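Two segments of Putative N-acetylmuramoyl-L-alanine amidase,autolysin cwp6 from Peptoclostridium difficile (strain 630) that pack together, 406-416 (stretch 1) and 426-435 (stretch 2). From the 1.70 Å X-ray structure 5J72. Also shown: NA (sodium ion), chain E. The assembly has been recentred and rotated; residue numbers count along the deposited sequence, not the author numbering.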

# COMPACT_ATOMS: atom_id res chain seq x y z
N ASN A 406 -4.32 -9.51 2.77
CA ASN A 406 -5.06 -8.53 1.97
C ASN A 406 -5.09 -9.00 0.49
O ASN A 406 -6.13 -8.93 -0.12
CB ASN A 406 -4.31 -7.17 2.00
CG ASN A 406 -4.46 -6.44 3.35
OD1 ASN A 406 -5.37 -6.75 4.14
ND2 ASN A 406 -3.62 -5.47 3.68
N LEU A 407 -3.93 -9.43 -0.08
CA LEU A 407 -3.92 -9.81 -1.51
C LEU A 407 -4.84 -11.05 -1.74
O LEU A 407 -5.61 -11.08 -2.70
CB LEU A 407 -2.51 -10.07 -1.99
CG LEU A 407 -1.64 -8.81 -1.97
CD1 LEU A 407 -0.28 -9.15 -2.42
CD2 LEU A 407 -2.23 -7.75 -2.96
N SER A 408 -4.81 -12.02 -0.82
CA SER A 408 -5.71 -13.16 -0.92
C SER A 408 -7.16 -12.76 -0.79
O SER A 408 -7.96 -13.07 -1.69
CB SER A 408 -5.40 -14.21 0.17
OG SER A 408 -6.34 -15.26 0.03
N GLU A 409 -7.54 -12.05 0.23
CA GLU A 409 -8.97 -11.78 0.39
C GLU A 409 -9.59 -10.83 -0.61
O GLU A 409 -10.73 -11.01 -0.99
CB GLU A 409 -9.25 -11.22 1.76
CG GLU A 409 -8.81 -12.19 2.86
CD GLU A 409 -9.29 -11.82 4.26
OE1 GLU A 409 -9.42 -10.60 4.58
OE2 GLU A 409 -9.54 -12.76 5.05
N LYS A 410 -8.85 -9.79 -1.02
CA LYS A 410 -9.49 -8.77 -1.88
C LYS A 410 -9.30 -8.98 -3.36
O LYS A 410 -8.49 -9.80 -3.80
CB LYS A 410 -8.86 -7.37 -1.56
CG LYS A 410 -9.06 -6.95 -0.11
CD LYS A 410 -8.58 -5.44 0.15
CE LYS A 410 -8.65 -5.06 1.63
NZ LYS A 410 -10.02 -4.94 2.12
N THR A 411 -10.06 -8.21 -4.15
CA THR A 411 -9.80 -8.18 -5.59
C THR A 411 -9.66 -6.68 -5.93
O THR A 411 -10.11 -5.85 -5.14
CB THR A 411 -10.98 -8.78 -6.42
OG1 THR A 411 -12.19 -8.04 -6.14
CG2 THR A 411 -11.22 -10.24 -6.09
N ALA A 412 -9.01 -6.37 -7.02
CA ALA A 412 -8.89 -4.98 -7.50
C ALA A 412 -9.22 -5.10 -9.00
O ALA A 412 -8.71 -6.02 -9.66
CB ALA A 412 -7.48 -4.47 -7.34
N GLU A 413 -10.00 -4.15 -9.56
CA GLU A 413 -10.31 -4.23 -11.02
C GLU A 413 -9.11 -4.00 -11.86
O GLU A 413 -8.91 -4.71 -12.84
CB GLU A 413 -11.37 -3.19 -11.35
CG GLU A 413 -12.63 -3.50 -10.58
CD GLU A 413 -13.68 -2.39 -10.69
OE1 GLU A 413 -13.39 -1.32 -11.24
OE2 GLU A 413 -14.81 -2.61 -10.22
N THR A 414 -8.26 -3.03 -11.51
CA THR A 414 -7.08 -2.70 -12.27
C THR A 414 -5.86 -2.55 -11.35
O THR A 414 -6.00 -1.95 -10.27
CB THR A 414 -7.28 -1.33 -12.98
OG1 THR A 414 -8.50 -1.40 -13.76
CG2 THR A 414 -6.12 -0.94 -13.88
N VAL A 415 -4.72 -3.00 -11.81
CA VAL A 415 -3.52 -2.87 -11.02
C VAL A 415 -2.64 -1.93 -11.78
O VAL A 415 -2.38 -2.13 -12.97
CB VAL A 415 -2.81 -4.25 -10.84
CG1 VAL A 415 -1.43 -4.06 -10.19
CG2 VAL A 415 -3.67 -5.19 -10.03
N TYR A 416 -2.18 -0.85 -11.13
CA TYR A 416 -1.29 0.03 -11.80
C TYR A 416 0.10 -0.19 -11.32
O TYR A 416 0.31 -0.15 -10.10
CB TYR A 416 -1.62 1.51 -11.50
CG TYR A 416 -2.94 1.94 -12.09
CD1 TYR A 416 -2.99 2.70 -13.24
CD2 TYR A 416 -4.14 1.62 -11.46
CE1 TYR A 416 -4.23 3.15 -13.76
CE2 TYR A 416 -5.36 2.05 -11.97
CZ TYR A 416 -5.39 2.82 -13.12
OH TYR A 416 -6.65 3.22 -13.56
N VAL A 426 6.92 -10.35 -9.50
CA VAL A 426 6.26 -9.70 -8.36
C VAL A 426 4.93 -9.02 -8.73
O VAL A 426 3.92 -9.28 -8.08
CB VAL A 426 7.31 -8.69 -7.84
CG1 VAL A 426 6.74 -7.88 -6.67
CG2 VAL A 426 8.60 -9.45 -7.44
N ILE A 427 4.96 -8.18 -9.77
CA ILE A 427 3.71 -7.48 -10.15
C ILE A 427 2.65 -8.54 -10.62
O ILE A 427 1.46 -8.46 -10.27
CB ILE A 427 4.04 -6.38 -11.22
CG1 ILE A 427 2.76 -5.51 -11.47
CG2 ILE A 427 4.55 -6.98 -12.53
CD1 ILE A 427 2.44 -4.62 -10.17
N ASN A 428 3.10 -9.58 -11.35
CA ASN A 428 2.15 -10.59 -11.81
C ASN A 428 1.58 -11.37 -10.68
O ASN A 428 0.42 -11.76 -10.71
CB ASN A 428 2.81 -11.57 -12.84
CG ASN A 428 1.82 -12.69 -13.15
OD1 ASN A 428 1.95 -13.81 -12.61
ND2 ASN A 428 0.74 -12.45 -13.91
N SER A 429 2.39 -11.60 -9.60
CA SER A 429 1.87 -12.32 -8.43
C SER A 429 0.77 -11.51 -7.80
O SER A 429 -0.28 -12.01 -7.42
CB SER A 429 2.99 -12.53 -7.39
OG SER A 429 2.44 -13.05 -6.20
N ILE A 430 1.03 -10.19 -7.64
CA ILE A 430 0.02 -9.33 -7.03
C ILE A 430 -1.27 -9.26 -7.90
O ILE A 430 -2.40 -9.33 -7.38
CB ILE A 430 0.63 -7.92 -6.87
CG1 ILE A 430 1.64 -7.96 -5.68
CG2 ILE A 430 -0.51 -6.90 -6.52
CD1 ILE A 430 2.62 -6.76 -5.70
N ALA A 431 -1.08 -9.08 -9.21
CA ALA A 431 -2.21 -9.00 -10.17
C ALA A 431 -3.01 -10.34 -10.15
O ALA A 431 -4.24 -10.31 -10.21
CB ALA A 431 -1.66 -8.66 -11.54
N SER A 432 -2.31 -11.52 -9.98
CA SER A 432 -3.08 -12.82 -9.88
C SER A 432 -3.88 -12.88 -8.62
O SER A 432 -5.06 -13.20 -8.64
CB SER A 432 -2.12 -14.01 -9.95
OG SER A 432 -1.28 -13.87 -11.09
N SER A 433 -3.25 -12.54 -7.42
CA SER A 433 -4.08 -12.57 -6.20
C SER A 433 -5.25 -11.69 -6.25
O SER A 433 -6.31 -11.97 -5.62
CB SER A 433 -3.26 -12.13 -4.96
OG SER A 433 -2.01 -12.82 -4.91
N LEU A 434 -5.10 -10.54 -6.95
CA LEU A 434 -6.21 -9.58 -6.91
C LEU A 434 -7.31 -9.87 -7.96
O LEU A 434 -8.24 -9.06 -8.11
CB LEU A 434 -5.62 -8.11 -7.10
CG LEU A 434 -4.93 -7.61 -5.79
CD1 LEU A 434 -4.13 -6.29 -6.13
CD2 LEU A 434 -6.05 -7.38 -4.72
N SER A 435 -7.19 -11.01 -8.70
CA SER A 435 -8.25 -11.38 -9.67
C SER A 435 -9.30 -12.22 -8.98
O SER A 435 -10.36 -12.44 -9.55
CB SER A 435 -7.65 -12.13 -10.87
OG SER A 435 -7.15 -13.40 -10.50
NA NA E . -7.47 -11.84 -3.89

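Where two helices end side by side, the carbonyl groups of their last turns lose their usual partners four residues ahead, and the structure must satisfy them in another way. The two segments considered here illustrate one solution, a shared cation. In the first, a helix runs to Glu 409, and Lys 410 is the first residue to leave helical torsions; the chain then extends through Thr 411 and Ala 412, turns a corner at Glu 413 and continues as a strand through Val 415 and Tyr 416. In the second, a helix runs to Ser 433 and Leu 434 is the first residue beyond it. The chains approach most closely just after the two helices, with the CA atoms of Thr 411 and Leu 434 4.1 Å apart, while those of Leu 407 and Ser 433 are separated by 5.4 Å and those of Val 415 and Ala 431 by 6.3 Å.

The sodium ion joins these helix ends. It is bound by Leu 407 O at 2.3 Å, Ser 408 O at 2.6 Å and Lys 410 O at 2.3 Å from the first stretch, by Ser 433 O at 2.1 Å from the second, and by one atom from elsewhere in the structure. Leu 407 O and Ser 433 O lie 3.1 Å apart, a distance that would be unfavourable for two bare carbonyl oxygens, but here both direct their partial negative charge at the same cation. Just beyond the ion's ligands in both chains, a conventional bond takes over: Ala 412 N donates to Leu 434 O at 3.0 Å with an N-H...O angle of 155°. The same acceptor also receives a CA-H...O contact from Thr 411, whose CA is 3.1 Å from Leu 434 O.

Beside this polar seam the side chains form an apolar layer centred on Leu 434, which has the largest area covered by the opposing stretch. Its side chain, with chi1 in the m well and chi2 in t, makes apolar contacts with three residues of the first stretch: Leu 407 CD2 is 3.9 Å from Leu 434 CG, Ala 412 CB is 4.0 Å from Leu 434 CD1, and Val 415 CG2 is 4.1 Å from that same CD1. One leucine thus touches both the helix and the extended chain that follows it. Leu 407 also reaches back along the second helix, its CD1 lying 4.0 Å from Ile 430 CG1, and its CB comes within 3.7 Å of Ser 433 CB.

Val 415, whose CA-to-CB bond points toward the second stretch, extends the layer along the helix. Its CG1 packs 3.9 Å from Ile 427 CD1, and its CG2 lies 4.3 Å from Ala 431 CB. Ile 427 starts sideways, but the end of its side chain comes nearer to the strand. Hydrophobic packing and backbone coordination therefore work side by side: the ion and a single hydrogen bond join the main chains, while dispersion contacts and the exclusion of water favour the fit of the side chains.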